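Local coordinates for protein PrgZ (Enterococcus faecalis, PDB 4FAJ) that binds peptide pheromones outside the cell as a membrane-anchored receptor of the solute-binding protein family, and probably passes them on for import, at residues 93-98 / 204-209; 99-104 / 547-552; 313-318 / 368-373; 362-367 / 380-385. One frame throughout, in Å; residues are numbered along the deposited sequence.

Contact 1: 93-98 / 204-209; sequences GLYRLD and DLLSLT. With GOL (glycerol), chain D.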
loop_
_atom_site.group_PDB
_atom_site.type_symbol
_atom_site.label_atom_id
_atom_site.label_comp_id
_atom_site.label_asym_id
_atom_site.label_seq_id
_atom_site.Cartn_x
_atom_site.Cartn_y
_atom_site.Cartn_z
ATOM N N GLY A 93 -6.154 -3.312 15.485
ATOM C CA GLY A 93 -5.306 -4.476 15.703
ATOM C C GLY A 93 -4.599 -4.424 17.048
ATOM O O GLY A 93 -4.933 -3.610 17.924
ATOM N N LEU A 94 -3.628 -5.307 17.220
ATOM C CA LEU A 94 -2.895 -5.386 18.481
ATOM C C LEU A 94 -2.151 -4.085 18.789
ATOM O O LEU A 94 -2.093 -3.662 19.955
ATOM C CB LEU A 94 -1.920 -6.554 18.465
ATOM C CG LEU A 94 -2.571 -7.944 18.486
ATOM C CD1 LEU A 94 -1.538 -9.017 18.199
ATOM C CD2 LEU A 94 -3.269 -8.209 19.816
ATOM N N TYR A 95 -1.575 -3.489 17.740
ATOM C CA TYR A 95 -0.837 -2.230 17.825
ATOM C C TYR A 95 -1.347 -1.232 16.771
ATOM O O TYR A 95 -1.957 -1.612 15.757
ATOM C CB TYR A 95 0.687 -2.477 17.685
ATOM C CG TYR A 95 1.163 -3.452 18.716
ATOM C CD1 TYR A 95 1.508 -3.023 19.990
ATOM C CD2 TYR A 95 1.162 -4.822 18.462
ATOM C CE1 TYR A 95 1.878 -3.916 20.963
ATOM C CE2 TYR A 95 1.535 -5.728 19.440
ATOM C CZ TYR A 95 1.890 -5.271 20.682
ATOM O OH TYR A 95 2.245 -6.145 21.667
ATOM N N ARG A 96 -1.121 0.047 17.062
ATOM C CA ARG A 96 -1.531 1.178 16.227
ATOM C C ARG A 96 -0.356 2.161 16.190
ATOM O O ARG A 96 0.239 2.453 17.235
ATOM C CB ARG A 96 -2.752 1.862 16.841
ATOM C CG ARG A 96 -3.293 3.062 16.045
ATOM C CD ARG A 96 -4.222 3.901 16.894
ATOM N NE ARG A 96 -5.480 3.218 17.225
ATOM C CZ ARG A 96 -6.546 3.129 16.425
ATOM N NH1 ARG A 96 -6.546 3.674 15.207
ATOM N NH2 ARG A 96 -7.631 2.494 16.851
ATOM N N LEU A 97 -0.029 2.668 14.999
ATOM C CA LEU A 97 1.087 3.605 14.858
ATOM C C LEU A 97 0.818 4.934 15.540
ATOM O O LEU A 97 -0.299 5.475 15.485
ATOM C CB LEU A 97 1.438 3.844 13.380
ATOM C CG LEU A 97 1.918 2.644 12.566
ATOM C CD1 LEU A 97 2.479 3.159 11.230
ATOM C CD2 LEU A 97 2.948 1.758 13.295
ATOM N N ASP A 98 1.843 5.454 16.204
ATOM C CA ASP A 98 1.781 6.782 16.794
ATOM C C ASP A 98 2.262 7.830 15.790
ATOM O O ASP A 98 2.585 7.509 14.649
ATOM C CB ASP A 98 2.584 6.851 18.111
ATOM C CG ASP A 98 4.090 6.645 17.923
ATOM O OD1 ASP A 98 4.596 6.733 16.776
ATOM O OD2 ASP A 98 4.768 6.384 18.948
ATOM N N ASP A 204 5.999 -4.103 14.155
ATOM C CA ASP A 204 5.439 -3.267 13.091
ATOM C C ASP A 204 4.427 -4.025 12.238
ATOM O O ASP A 204 3.381 -3.477 11.899
ATOM C CB ASP A 204 6.529 -2.674 12.196
ATOM C CG ASP A 204 7.569 -1.885 12.986
ATOM O OD1 ASP A 204 7.287 -0.744 13.393
ATOM O OD2 ASP A 204 8.650 -2.422 13.230
ATOM N N LEU A 205 4.721 -5.278 11.912
ATOM C CA LEU A 205 3.781 -6.102 11.138
ATOM C C LEU A 205 2.459 -6.307 11.873
ATOM O O LEU A 205 1.388 -6.351 11.253
ATOM C CB LEU A 205 4.399 -7.457 10.817
ATOM C CG LEU A 205 5.591 -7.429 9.854
ATOM C CD1 LEU A 205 6.095 -8.826 9.616
ATOM C CD2 LEU A 205 5.222 -6.777 8.541
ATOM N N LEU A 206 2.536 -6.435 13.198
ATOM C CA LEU A 206 1.348 -6.624 14.035
ATOM C C LEU A 206 0.432 -5.403 14.086
ATOM O O LEU A 206 -0.669 -5.491 14.642
ATOM C CB LEU A 206 1.759 -7.009 15.468
ATOM C CG LEU A 206 2.513 -8.327 15.641
ATOM C CD1 LEU A 206 2.873 -8.585 17.112
ATOM C CD2 LEU A 206 1.731 -9.507 15.047
ATOM N N SER A 207 0.882 -4.269 13.537
ATOM C CA SER A 207 0.047 -3.072 13.448
ATOM C C SER A 207 -0.711 -2.986 12.114
ATOM O O SER A 207 -1.559 -2.114 11.945
ATOM C CB SER A 207 0.893 -1.806 13.641
ATOM O OG SER A 207 1.730 -1.574 12.527
ATOM N N LEU A 208 -0.394 -3.875 11.177
ATOM C CA LEU A 208 -0.957 -3.812 9.833
ATOM C C LEU A 208 -2.368 -4.386 9.814
ATOM O O LEU A 208 -2.666 -5.364 10.514
ATOM C CB LEU A 208 -0.093 -4.598 8.844
ATOM C CG LEU A 208 1.360 -4.133 8.665
ATOM C CD1 LEU A 208 2.070 -4.988 7.628
ATOM C CD2 LEU A 208 1.417 -2.667 8.297
ATOM N N THR A 209 -3.214 -3.804 8.969
ATOM C CA THR A 209 -4.595 -4.274 8.827
ATOM C C THR A 209 -4.655 -5.775 8.525
ATOM O O THR A 209 -5.541 -6.465 9.008
ATOM C CB THR A 209 -5.387 -3.450 7.777
ATOM O OG1 THR A 209 -4.783 -3.578 6.484
ATOM C CG2 THR A 209 -5.451 -1.977 8.187
HETATM C C1 GOL D . -1.207 2.089 10.484
HETATM O O1 GOL D . -0.871 1.218 9.418
HETATM C C2 GOL D . -1.541 1.308 11.759
HETATM O O2 GOL D . -1.740 2.203 12.842
HETATM C C3 GOL D . -2.821 0.502 11.533
HETATM O O3 GOL D . -3.164 -0.223 12.712
HETATM O O HOH W 1 -2.936 -7.178 15.049
#

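Contact 2: 99-104 / 547-552; sequences EKNQPQ and LMHSIG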
loop_
_atom_site.group_PDB
_atom_site.type_symbol
_atom_site.label_atom_id
_atom_site.label_comp_id
_atom_site.label_asym_id
_atom_site.label_seq_id
_atom_site.Cartn_x
_atom_site.Cartn_y
_atom_site.Cartn_z
ATOM N N GLU A 99 2.316 9.081 16.236
ATOM C CA GLU A 99 2.702 10.204 15.382
ATOM C C GLU A 99 4.103 10.076 14.767
ATOM O O GLU A 99 4.415 10.746 13.774
ATOM C CB GLU A 99 2.544 11.537 16.143
ATOM C CG GLU A 99 3.465 11.737 17.362
ATOM C CD GLU A 99 2.993 11.013 18.620
ATOM O OE1 GLU A 99 1.994 10.243 18.554
ATOM O OE2 GLU A 99 3.630 11.216 19.686
ATOM N N LYS A 100 4.938 9.215 15.344
ATOM C CA LYS A 100 6.275 8.945 14.817
ATOM C C LYS A 100 6.337 7.633 14.055
ATOM O O LYS A 100 7.418 7.116 13.795
ATOM C CB LYS A 100 7.290 8.936 15.965
ATOM C CG LYS A 100 7.392 10.281 16.665
ATOM C CD LYS A 100 8.559 10.332 17.642
ATOM C CE LYS A 100 8.998 11.766 17.897
ATOM N NZ LYS A 100 7.883 12.623 18.401
ATOM N N ASN A 101 5.169 7.103 13.682
ATOM C CA ASN A 101 5.067 5.838 12.952
ATOM C C ASN A 101 5.613 4.620 13.708
ATOM O O ASN A 101 6.053 3.646 13.093
ATOM C CB ASN A 101 5.704 5.958 11.560
ATOM C CG ASN A 101 5.077 7.066 10.732
ATOM O OD1 ASN A 101 3.903 7.402 10.909
ATOM N ND2 ASN A 101 5.855 7.631 9.809
ATOM N N GLN A 102 5.541 4.667 15.037
ATOM C CA GLN A 102 5.994 3.558 15.881
ATOM C C GLN A 102 4.793 2.820 16.478
ATOM O O GLN A 102 3.844 3.461 16.950
ATOM C CB GLN A 102 6.881 4.076 17.011
ATOM C CG GLN A 102 8.034 4.944 16.549
ATOM C CD GLN A 102 9.262 4.156 16.122
ATOM O OE1 GLN A 102 9.166 3.025 15.643
ATOM N NE2 GLN A 102 10.431 4.757 16.304
ATOM N N PRO A 103 4.826 1.470 16.459
ATOM C CA PRO A 103 3.692 0.711 16.990
ATOM C C PRO A 103 3.535 0.917 18.495
ATOM O O PRO A 103 4.513 0.808 19.240
ATOM C CB PRO A 103 4.026 -0.747 16.639
ATOM C CG PRO A 103 5.499 -0.789 16.402
ATOM C CD PRO A 103 5.916 0.606 15.978
ATOM N N GLN A 104 2.322 1.272 18.912
ATOM C CA GLN A 104 1.977 1.428 20.324
ATOM C C GLN A 104 0.788 0.511 20.641
ATOM O O GLN A 104 -0.013 0.211 19.744
ATOM C CB GLN A 104 1.622 2.892 20.628
ATOM C CG GLN A 104 2.761 3.879 20.419
ATOM C CD GLN A 104 3.957 3.607 21.326
ATOM O OE1 GLN A 104 3.814 3.061 22.422
ATOM N NE2 GLN A 104 5.140 3.978 20.865
ATOM N N LEU A 547 -4.109 12.166 12.479
ATOM C CA LEU A 547 -2.765 11.608 12.352
ATOM C C LEU A 547 -2.561 11.179 10.887
ATOM O O LEU A 547 -3.361 10.425 10.349
ATOM C CB LEU A 547 -2.604 10.413 13.289
ATOM C CG LEU A 547 -1.417 10.393 14.227
ATOM C CD1 LEU A 547 -1.463 11.624 15.141
ATOM C CD2 LEU A 547 -1.418 9.106 15.047
ATOM N N MET A 548 -1.510 11.675 10.249
ATOM C CA MET A 548 -1.185 11.313 8.868
ATOM C C MET A 548 0.133 10.526 8.870
ATOM O O MET A 548 1.101 10.975 9.468
ATOM C CB MET A 548 -1.051 12.580 8.024
ATOM C CG MET A 548 -0.893 12.336 6.529
ATOM S SD MET A 548 -0.749 13.875 5.588
ATOM C CE MET A 548 -0.851 13.251 3.927
ATOM N N HIS A 549 0.165 9.358 8.223
ATOM C CA HIS A 549 1.332 8.481 8.249
ATOM C C HIS A 549 1.963 8.383 6.857
ATOM O O HIS A 549 1.248 8.189 5.865
ATOM C CB HIS A 549 0.932 7.076 8.718
ATOM C CG HIS A 549 0.340 7.033 10.094
ATOM N ND1 HIS A 549 1.096 7.209 11.233
ATOM C CD2 HIS A 549 -0.924 6.795 10.515
ATOM C CE1 HIS A 549 0.317 7.111 12.297
ATOM N NE2 HIS A 549 -0.912 6.852 11.892
ATOM N N SER A 550 3.290 8.497 6.778
ATOM C CA SER A 550 4.011 8.285 5.508
ATOM C C SER A 550 4.196 6.784 5.165
ATOM O O SER A 550 4.572 6.436 4.035
ATOM C CB SER A 550 5.359 8.984 5.542
ATOM O OG SER A 550 6.126 8.519 6.636
ATOM N N ILE A 551 3.946 5.918 6.144
ATOM C CA ILE A 551 3.913 4.464 5.952
ATOM C C ILE A 551 2.591 3.878 6.485
ATOM O O ILE A 551 1.965 4.448 7.382
ATOM C CB ILE A 551 5.096 3.733 6.661
ATOM C CG1 ILE A 551 4.996 3.843 8.186
ATOM C CG2 ILE A 551 6.440 4.262 6.196
ATOM C CD1 ILE A 551 6.100 3.074 8.929
ATOM N N GLY A 552 2.187 2.739 5.940
ATOM C CA GLY A 552 0.979 2.045 6.381
ATOM C C GLY A 552 -0.285 2.796 6.006
ATOM O O GLY A 552 -0.304 3.563 5.037
HETATM O O HOH W 2 2.892 10.557 11.442
HETATM O O HOH W 3 4.397 10.106 8.953
#

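Contact 3: 313-318 / 368-373; sequences TTLMAN and PKEMAF. With ZN (zinc ion), chain H.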
loop_
_atom_site.group_PDB
_atom_site.type_symbol
_atom_site.label_atom_id
_atom_site.label_comp_id
_atom_site.label_asym_id
_atom_site.label_seq_id
_atom_site.Cartn_x
_atom_site.Cartn_y
_atom_site.Cartn_z
ATOM N N THR A 313 1.838 19.960 1.824
ATOM C CA THR A 313 2.309 18.783 1.101
ATOM C C THR A 313 3.164 17.941 2.034
ATOM O O THR A 313 3.961 18.475 2.804
ATOM C CB THR A 313 3.095 19.132 -0.176
ATOM O OG1 THR A 313 3.474 17.917 -0.850
ATOM C CG2 THR A 313 4.335 19.928 0.146
ATOM N N THR A 314 2.997 16.626 1.938
ATOM C CA THR A 314 3.628 15.680 2.849
ATOM C C THR A 314 4.182 14.530 2.018
ATOM O O THR A 314 3.438 13.910 1.258
ATOM C CB THR A 314 2.618 15.128 3.874
ATOM O OG1 THR A 314 1.885 16.205 4.468
ATOM C CG2 THR A 314 3.350 14.317 4.991
ATOM N N LEU A 315 5.482 14.262 2.147
ATOM C CA LEU A 315 6.153 13.243 1.336
ATOM C C LEU A 315 5.853 11.866 1.895
ATOM O O LEU A 315 5.963 11.653 3.101
ATOM C CB LEU A 315 7.673 13.469 1.317
ATOM C CG LEU A 315 8.488 12.569 0.385
ATOM C CD1 LEU A 315 8.135 12.864 -1.074
ATOM C CD2 LEU A 315 9.993 12.760 0.627
ATOM N N MET A 316 5.457 10.946 1.019
ATOM C CA MET A 316 5.061 9.595 1.418
ATOM C C MET A 316 6.132 8.562 1.045
ATOM O O MET A 316 6.891 8.771 0.106
ATOM C CB MET A 316 3.774 9.210 0.718
ATOM C CG MET A 316 2.592 10.118 0.991
ATOM S SD MET A 316 1.878 9.816 2.621
ATOM C CE MET A 316 2.362 11.306 3.465
ATOM N N ALA A 317 6.156 7.440 1.776
ATOM C CA ALA A 317 7.048 6.302 1.469
ATOM C C ALA A 317 6.397 5.434 0.391
ATOM O O ALA A 317 6.037 4.272 0.617
ATOM C CB ALA A 317 7.343 5.481 2.743
ATOM N N ASN A 318 6.270 6.013 -0.800
ATOM C CA ASN A 318 5.375 5.497 -1.830
ATOM C C ASN A 318 6.027 5.759 -3.190
ATOM O O ASN A 318 6.234 6.903 -3.560
ATOM C CB ASN A 318 4.025 6.212 -1.641
ATOM C CG ASN A 318 2.942 5.858 -2.672
ATOM O OD1 ASN A 318 1.901 6.538 -2.697
ATOM N ND2 ASN A 318 3.136 4.806 -3.481
ATOM N N PRO A 368 11.891 4.350 -1.732
ATOM C CA PRO A 368 11.802 5.802 -1.586
ATOM C C PRO A 368 12.713 6.398 -0.509
ATOM O O PRO A 368 13.172 5.696 0.371
ATOM C CB PRO A 368 10.342 6.028 -1.210
ATOM C CG PRO A 368 9.899 4.757 -0.553
ATOM C CD PRO A 368 10.686 3.664 -1.204
ATOM N N LYS A 369 12.949 7.708 -0.603
ATOM C CA LYS A 369 13.760 8.432 0.380
ATOM C C LYS A 369 12.963 8.723 1.647
ATOM O O LYS A 369 11.718 8.726 1.630
ATOM C CB LYS A 369 14.266 9.752 -0.219
ATOM C CG LYS A 369 15.249 9.566 -1.342
ATOM C CD LYS A 369 15.370 10.796 -2.251
ATOM C CE LYS A 369 16.579 11.631 -1.972
ATOM N NZ LYS A 369 16.804 12.580 -3.131
ATOM N N GLU A 370 13.700 8.970 2.730
ATOM C CA GLU A 370 13.160 9.393 4.033
ATOM C C GLU A 370 12.304 8.331 4.718
ATOM O O GLU A 370 11.498 8.656 5.577
ATOM C CB GLU A 370 12.330 10.693 3.936
ATOM C CG GLU A 370 12.874 11.769 3.028
ATOM C CD GLU A 370 14.271 12.189 3.372
ATOM O OE1 GLU A 370 14.665 12.103 4.565
ATOM O OE2 GLU A 370 14.981 12.631 2.437
ATOM N N MET A 371 12.468 7.073 4.336
ATOM C CA MET A 371 11.665 5.994 4.885
ATOM C C MET A 371 12.484 5.208 5.894
ATOM O O MET A 371 12.079 5.059 7.047
ATOM C CB MET A 371 11.193 5.066 3.759
ATOM C CG MET A 371 10.374 3.857 4.186
ATOM S SD MET A 371 10.288 2.625 2.859
ATOM C CE MET A 371 11.820 1.719 3.099
ATOM N N ALA A 372 13.621 4.690 5.447
ATOM C CA ALA A 372 14.419 3.758 6.242
ATOM C C ALA A 372 15.843 4.266 6.394
ATOM O O ALA A 372 16.491 4.615 5.406
ATOM C CB ALA A 372 14.425 2.406 5.591
ATOM N N PHE A 373 16.325 4.288 7.632
ATOM C CA PHE A 373 17.674 4.762 7.948
ATOM C C PHE A 373 18.479 3.671 8.662
ATOM O O PHE A 373 17.948 2.916 9.481
ATOM C CB PHE A 373 17.615 6.020 8.816
ATOM C CG PHE A 373 16.891 7.166 8.170
ATOM C CD1 PHE A 373 17.575 8.082 7.387
ATOM C CD2 PHE A 373 15.519 7.327 8.344
ATOM C CE1 PHE A 373 16.908 9.142 6.774
ATOM C CE2 PHE A 373 14.845 8.382 7.737
ATOM C CZ PHE A 373 15.548 9.295 6.952
HETATM ZN ZN ZN H . 16.910 12.956 3.351
#

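Contact 4: 362-367 / 380-385; sequences ASVGVV and DFANEK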
loop_
_atom_site.group_PDB
_atom_site.type_symbol
_atom_site.label_atom_id
_atom_site.label_comp_id
_atom_site.label_asym_id
_atom_site.label_seq_id
_atom_site.Cartn_x
_atom_site.Cartn_y
_atom_site.Cartn_z
ATOM N N ALA A 362 11.342 12.962 -7.938
ATOM C CA ALA A 362 11.873 11.901 -8.790
ATOM C C ALA A 362 12.360 10.723 -7.957
ATOM O O ALA A 362 12.958 10.913 -6.879
ATOM C CB ALA A 362 13.019 12.432 -9.659
ATOM N N SER A 363 12.102 9.510 -8.453
ATOM C CA SER A 363 12.636 8.294 -7.839
ATOM C C SER A 363 14.138 8.219 -8.088
ATOM O O SER A 363 14.603 8.577 -9.172
ATOM C CB SER A 363 11.986 7.037 -8.442
ATOM O OG SER A 363 10.624 6.878 -8.069
ATOM N N VAL A 364 14.888 7.764 -7.085
ATOM C CA VAL A 364 16.317 7.456 -7.247
ATOM C C VAL A 364 16.561 5.949 -7.280
ATOM O O VAL A 364 17.664 5.497 -7.540
ATOM C CB VAL A 364 17.169 8.061 -6.117
ATOM C CG1 VAL A 364 17.143 9.598 -6.186
ATOM C CG2 VAL A 364 16.719 7.545 -4.741
ATOM N N GLY A 365 15.535 5.179 -6.988
ATOM C CA GLY A 365 15.624 3.723 -6.983
ATOM C C GLY A 365 14.235 3.169 -6.730
ATOM O O GLY A 365 13.240 3.912 -6.769
ATOM N N VAL A 366 14.150 1.871 -6.465
ATOM C CA VAL A 366 12.870 1.245 -6.117
ATOM C C VAL A 366 12.382 1.781 -4.762
ATOM O O VAL A 366 11.200 2.098 -4.602
ATOM C CB VAL A 366 13.015 -0.292 -6.079
ATOM C CG1 VAL A 366 11.814 -0.971 -5.470
ATOM C CG2 VAL A 366 13.308 -0.838 -7.504
ATOM N N VAL A 367 13.299 1.871 -3.804
ATOM C CA VAL A 367 12.968 2.262 -2.434
ATOM C C VAL A 367 12.944 3.782 -2.352
ATOM O O VAL A 367 13.844 4.434 -2.886
ATOM C CB VAL A 367 13.986 1.708 -1.410
ATOM C CG1 VAL A 367 13.661 2.195 -0.009
ATOM C CG2 VAL A 367 13.998 0.186 -1.444
ATOM N N ASP A 380 20.144 7.292 5.060
ATOM C CA ASP A 380 18.964 6.881 4.288
ATOM C C ASP A 380 19.359 5.695 3.407
ATOM O O ASP A 380 20.433 5.717 2.814
ATOM C CB ASP A 380 18.486 8.069 3.424
ATOM C CG ASP A 380 17.095 7.877 2.849
ATOM O OD1 ASP A 380 16.711 6.740 2.499
ATOM O OD2 ASP A 380 16.381 8.888 2.696
ATOM N N PHE A 381 18.510 4.668 3.328
ATOM C CA PHE A 381 18.747 3.511 2.434
ATOM C C PHE A 381 18.802 3.946 0.968
ATOM O O PHE A 381 19.577 3.410 0.150
ATOM C CB PHE A 381 17.632 2.472 2.604
ATOM C CG PHE A 381 17.825 1.216 1.787
ATOM C CD1 PHE A 381 18.576 0.160 2.275
ATOM C CD2 PHE A 381 17.216 1.070 0.548
ATOM C CE1 PHE A 381 18.731 -1.011 1.538
ATOM C CE2 PHE A 381 17.406 -0.092 -0.201
ATOM C CZ PHE A 381 18.165 -1.128 0.309
ATOM N N ALA A 382 17.947 4.905 0.633
ATOM C CA ALA A 382 17.849 5.409 -0.732
ATOM C C ALA A 382 18.855 6.553 -0.932
ATOM O O ALA A 382 18.475 7.706 -1.087
ATOM C CB ALA A 382 16.411 5.865 -0.994
ATOM N N ASN A 383 20.146 6.236 -0.920
ATOM C CA ASN A 383 21.180 7.274 -0.995
ATOM C C ASN A 383 22.039 7.234 -2.255
ATOM O O ASN A 383 23.113 7.849 -2.304
ATOM C CB ASN A 383 22.058 7.241 0.254
ATOM C CG ASN A 383 22.823 5.950 0.409
ATOM O OD1 ASN A 383 22.566 4.958 -0.270
ATOM N ND2 ASN A 383 23.763 5.952 1.338
ATOM N N GLU A 384 21.560 6.511 -3.268
ATOM C CA GLU A 384 22.249 6.402 -4.551
ATOM C C GLU A 384 21.285 6.727 -5.677
ATOM O O GLU A 384 20.127 6.310 -5.646
ATOM C CB GLU A 384 22.784 4.982 -4.752
ATOM C CG GLU A 384 23.971 4.635 -3.899
ATOM C CD GLU A 384 24.490 3.239 -4.173
ATOM O OE1 GLU A 384 24.788 2.931 -5.345
ATOM O OE2 GLU A 384 24.618 2.447 -3.216
ATOM N N LYS A 385 21.758 7.477 -6.672
ATOM C CA LYS A 385 20.956 7.800 -7.831
ATOM C C LYS A 385 21.091 6.649 -8.844
ATOM O O LYS A 385 21.952 6.677 -9.730
ATOM C CB LYS A 385 21.405 9.135 -8.432
ATOM C CG LYS A 385 20.376 9.766 -9.353
ATOM C CD LYS A 385 20.901 11.069 -9.916
ATOM C CE LYS A 385 19.782 12.000 -10.340
ATOM N NZ LYS A 385 20.328 13.355 -10.666
#

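Contact 1: 93-98 / 204-209
A β-hairpin strand meets a turn at a helix end, S207 lying against the strand backbone at Y95 O and the Y95 ring beside L206. Strand 95-97 pairs with strand 103-105; against it lies a type I β turn, L205 to L208, at the C-terminal end of the short helix that includes D204. No hydrogen bond joins the two segments directly. Instead S207 CA makes a CA-H...O contact of 3.4 Å with Y95 O, and the small serine lets the chains come this close. S207 OG takes the crowded position between backbone N and carbonyl carbon (chi1 71°) and donates to D204 O at 2.6 Å, meeting a lone pair in the carbonyl plane. D204 O also accepts from S207 N, so two donors fix the turn, and S207 OG lies 3.6 Å from L97 CD2. Y95 and L206 run side by side in the same direction, with L206 CB at the ring edge, 3.8 Å from Y95 CD2. Tyrosine suits this place because its flank is apolar while its OH is hydrogen-bonded to G110 O. Beyond the leucine, a water links L94 N to L206 O. A glycerol, probably from the crystallisation liquor, bridges the other end: its O3 donates to S207 O at 2.6 Å, and L97 N donates to glycerol O2 at 2.8 Å, nearly straight at 168°.

Contact 2: 99-104 / 547-552
One asparagine in the loop of a β-hairpin carries most of this contact, holding the loop joining strands 95-97 and 103-105 to the chain just after strand 547-548. The tight part is N101. Its backbone has positive phi, a conformation asparagine tolerates well, and its CG lies beside the backbone N, so the amide reaches across to H549. H549 ND1 donates to N101 OD1 at 2.8 Å; the oxygen lies in the ring plane at the imidazole edge and is met nearly along the C=O axis. Amide and ring are turned 54° against each other. The aliphatic part of the asparagine crosses I551 obliquely, N101 CB being 3.9 Å from I551 CD1. Looser packing lies toward the exposed E99, where E99 CB only grazes L547 CD1 at 4.1 Å, and a water sits 2.8 Å from E99 O and 2.7 Å from M548 O. Even this looser edge hides one backbone N-H: L547 CD2 covers E99 N from 3.9 Å, and that nitrogen has no partner in the model. A second water accepts from both N101 ND2 and S550 N. With its oxygen accepting the N-H of the imidazole and its nitrogen giving to water, the amide has a defined orientation, consistent with H549 carrying its proton on ND1.

Contact 3: 313-318 / 368-373
A corner in a long β strand is met here by an irregular loop, beside the large mixed sheet of this solute-binding protein that includes strands 311-324 and 528-539. Strand 311-324 bends at A317, the centre of an inverse γ turn whose N318 N to M316 O bond is weak, and residues 368-371 pack against the bend. The contact is made by van der Waals packing, with no hydrogen bond between the segments. At the corner itself, P368 directs its ring at the backbone: P368 CG lies 3.7 Å from A317 C and 3.8 Å from N318 N, so the compact, puckered ring, with no N-H to satisfy, rests on the turn. Beside it, the methyl of A317 meets M371. The methionine has CG anti to its backbone N (chi1 178°), which places M371 CG 3.7 Å from A317 CB before the thioether end bends off toward F479. Alanine fits because it can be approached by both partners. Further back along the strand, L315 and E370 cross at about a right angle, and L315 CD2 touches only the aliphatic part of the acid, at E370 CG, 3.9 Å away. The N318 side chain leaves its CA away from the loop, and its ND2 is hydrogen-bonded to a polar side chain of the bound peptide, so the bend adjoins the ligand site. E370 stands with positive phi and a bend at chi2, its methylene on the leucine and its carboxylate directed outward, where E370 OE2 binds a zinc ion at 2.2 Å.

Contact 4: 362-367 / 380-385
Two parts of one long loop, between strand 361-362 and helix 391-402, run past each other in nearly opposite directions, 153° apart from end to end. V364 is the first residue of 362-367 to engage. It has CG1 beside its backbone N and CG2 in the crowded position, so CG2 faces A382 CB at 4.1 Å, while V364 CB lies 3.5 Å from E384 O. Its own carbonyl comes 3.2 Å from E384 O; two acceptors, they form no bond. G365 follows in an almost fully extended backbone (phi -175°, psi -169°), which glycine readily adopts. V366 turns its side chain to the other side, toward helix 510-524. V367 then comes back to the contact with CG1 anti to its backbone N. Its branched end crosses F381 at about a right angle, V367 CG2 being 3.6 Å from F381 CE2, and V367 O touches A382 CB at 3.5 Å. A382 CB fits between V364 CG2 and V367 O. The residue centres an inverse γ turn, whose N383 N to F381 O bond is weak, and also closes an Asx turn: D380 OD1 accepts from A382 N at 2.9 Å, from above the carboxylate plane. Helix 510-524 flanks the loop: E518 accepts from V367 N, K515 makes a cation-pi contact with F381, and W511 meets the same ring edge to face, while V366 also packs on F321 of strand 311-324.

How the contacts relate
Contact 3 is mostly buried although E370 is exposed; the others are only partly buried. Contacts 1 and 2 share the 95-97/103-105 hairpin, joined by R96 N to Q104 O, yet the first is bridged by water and glycerol and the second has a direct imidazole-amide bond. Contact 2 meets contact 3 through S550 O and A317 N, 2.9 Å apart, tying the 547-552 loop to the strand corner. Contacts 3 and 4 share the loop from 362 to 385: D380 OD2 takes E370 N and A372 O takes F381 N, while neither has a hydrogen bond between its own two segments. Contacts 1 and 4 lie far apart, with centres about 26 Å from each other.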